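Local atomic coordinates of putative peptide ABC-transport system periplasmic peptide-binding protein (Campylobacter jejuni, PDB entry 4OEV), a protein that binds nickel(II) as an extracytoplasmic solute-binding protein and probably hands it to an ABC-type importer. Residues V258-N263 / E308-S313. Sequence-based numbering, arbitrary orientation.
Sequences VRQALN and EDLLVS
V258 meets L311 at the N-terminal end of segment 258-263, where CG2 of V258 lies 4.0 Å from CD2 of L311. With CG1 anti to the backbone N (chi1 166°), CG2 is left anti to the carbonyl carbon, beside the backbone N, and the two side chains approach obliquely. One turn of helix spans V258 to A261; R259, between them, points away from the other helix, and its guanidinium bonds to N451, P452 and K254.

Q260 touches L310 at both ends of its side chain, CB 3.9 Å from CD1 and OE1 3.9 Å from CD2, and the two side chains run at about a right angle. The centre of the contact is A261, whose methyl points at the partner helix and is flanked by two leucines. Its CB lies 3.8 Å from CD2 of L311 and also touches CB of L310. CD1 of L310 reaches past it to within 3.7 Å of the A261 backbone N. The small side chain lets the backbones come close, with the CA atoms of A261 and L310 5.8 Å apart.

No hydrogen bond crosses between the segments; the contact is van der Waals packing, mostly of apolar side chains, burying 242 Å² in all. N263 turns elsewhere: its ND2 bonds to the carbonyl O of R259 and to that of F454.

The axes approach to 8.5 Å at 165°, a nearly antiparallel helix pair away from the nickel site. L331 of strand 329-338 touches both V258 and L311, F324 of strand 324-326 packs on L311, and L262 and N263 rest on F246 of strand 241-246.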
loop_
_atom_site.group_PDB
_atom_site.type_symbol
_atom_site.label_atom_id
_atom_site.label_comp_id
_atom_site.label_asym_id
_atom_site.label_seq_id
_atom_site.Cartn_x
_atom_site.Cartn_y
_atom_site.Cartn_z
ATOM N N VAL A 258 -24.860 11.419 8.562
ATOM C CA VAL A 258 -23.733 12.309 8.888
ATOM C C VAL A 258 -22.553 12.063 7.923
ATOM O O VAL A 258 -21.974 12.986 7.361
ATOM C CB VAL A 258 -23.280 12.080 10.336
ATOM C CG1 VAL A 258 -21.886 12.739 10.608
ATOM C CG2 VAL A 258 -24.377 12.561 11.315
ATOM N N ARG A 259 -22.229 10.798 7.680
ATOM C CA ARG A 259 -21.134 10.480 6.794
ATOM C C ARG A 259 -21.463 10.907 5.357
ATOM O O ARG A 259 -20.594 11.423 4.647
ATOM C CB ARG A 259 -20.821 8.971 6.854
ATOM C CG ARG A 259 -20.039 8.580 8.063
ATOM C CD ARG A 259 -19.786 7.111 8.068
ATOM N NE ARG A 259 -20.944 6.329 8.540
ATOM C CZ ARG A 259 -21.587 5.417 7.815
ATOM N NH1 ARG A 259 -22.594 4.765 8.388
ATOM N NH2 ARG A 259 -21.240 5.136 6.531
ATOM N N GLN A 260 -22.717 10.747 4.934
ATOM C CA GLN A 260 -23.070 11.219 3.604
ATOM C C GLN A 260 -22.985 12.760 3.541
ATOM O O GLN A 260 -22.529 13.357 2.569
ATOM C CB GLN A 260 -24.479 10.768 3.245
ATOM C CG GLN A 260 -24.664 9.259 3.224
ATOM C CD GLN A 260 -26.125 8.873 2.986
ATOM O OE1 GLN A 260 -27.035 9.439 3.599
ATOM N NE2 GLN A 260 -26.348 7.900 2.111
ATOM N N ALA A 261 -23.442 13.398 4.596
ATOM C CA ALA A 261 -23.418 14.863 4.623
ATOM C C ALA A 261 -21.975 15.384 4.502
ATOM O O ALA A 261 -21.711 16.332 3.744
ATOM C CB ALA A 261 -24.086 15.363 5.867
ATOM N N LEU A 262 -21.045 14.776 5.238
ATOM C CA LEU A 262 -19.652 15.209 5.180
ATOM C C LEU A 262 -19.049 15.002 3.784
ATOM O O LEU A 262 -18.228 15.803 3.321
ATOM C CB LEU A 262 -18.829 14.475 6.231
ATOM C CG LEU A 262 -19.332 14.786 7.638
ATOM C CD1 LEU A 262 -18.657 13.947 8.615
ATOM C CD2 LEU A 262 -19.067 16.269 7.995
ATOM N N ASN A 263 -19.487 13.959 3.095
ATOM C CA ASN A 263 -19.066 13.769 1.707
ATOM C C ASN A 263 -19.593 14.894 0.798
ATOM O O ASN A 263 -18.832 15.453 0.019
ATOM C CB ASN A 263 -19.516 12.427 1.200
ATOM C CG ASN A 263 -18.462 11.351 1.444
ATOM O OD1 ASN A 263 -17.547 11.183 0.634
ATOM N ND2 ASN A 263 -18.560 10.666 2.576
ATOM N N GLU A 308 -26.448 20.011 4.502
ATOM C CA GLU A 308 -27.249 20.573 5.571
ATOM C C GLU A 308 -28.617 19.902 5.677
ATOM O O GLU A 308 -29.031 19.567 6.766
ATOM C CB GLU A 308 -27.393 22.115 5.388
ATOM C CG GLU A 308 -26.093 22.803 5.744
ATOM C CD GLU A 308 -26.148 24.318 5.649
ATOM O OE1 GLU A 308 -27.194 24.852 5.236
ATOM O OE2 GLU A 308 -25.130 24.959 5.975
ATOM N N ASP A 309 -29.285 19.653 4.555
ATOM C CA ASP A 309 -30.570 18.963 4.571
ATOM C C ASP A 309 -30.445 17.578 5.244
ATOM O O ASP A 309 -31.345 17.143 5.983
ATOM C CB ASP A 309 -31.110 18.805 3.143
ATOM C CG ASP A 309 -31.550 20.115 2.535
ATOM O OD1 ASP A 309 -31.542 21.143 3.249
ATOM O OD2 ASP A 309 -31.881 20.123 1.327
ATOM N N LEU A 310 -29.320 16.907 5.010
ATOM C CA LEU A 310 -29.091 15.600 5.589
ATOM C C LEU A 310 -28.896 15.689 7.088
ATOM O O LEU A 310 -29.379 14.818 7.833
ATOM C CB LEU A 310 -27.860 14.915 4.972
ATOM C CG LEU A 310 -28.077 14.184 3.641
ATOM C CD1 LEU A 310 -26.726 13.885 2.982
ATOM C CD2 LEU A 310 -28.836 12.904 3.889
ATOM N N LEU A 311 -28.144 16.686 7.540
ATOM C CA LEU A 311 -27.920 16.817 8.986
ATOM C C LEU A 311 -29.261 17.210 9.701
ATOM O O LEU A 311 -29.541 16.732 10.802
ATOM C CB LEU A 311 -26.820 17.844 9.294
ATOM C CG LEU A 311 -25.399 17.440 8.865
ATOM C CD1 LEU A 311 -24.418 18.514 9.280
ATOM C CD2 LEU A 311 -24.978 16.100 9.515
ATOM N N VAL A 312 -30.081 18.054 9.081
ATOM C CA VAL A 312 -31.415 18.346 9.666
ATOM C C VAL A 312 -32.176 17.019 9.787
ATOM O O VAL A 312 -32.611 16.643 10.899
ATOM C CB VAL A 312 -32.189 19.345 8.816
ATOM C CG1 VAL A 312 -33.672 19.495 9.264
ATOM C CG2 VAL A 312 -31.505 20.697 8.910
ATOM N N SER A 313 -32.178 16.254 8.690
ATOM C CA SER A 313 -32.858 14.979 8.650
ATOM C C SER A 313 -32.358 14.014 9.715
ATOM O O SER A 313 -33.127 13.183 10.186
ATOM C CB SER A 313 -32.711 14.349 7.274
ATOM O OG SER A 313 -33.310 13.071 7.221
#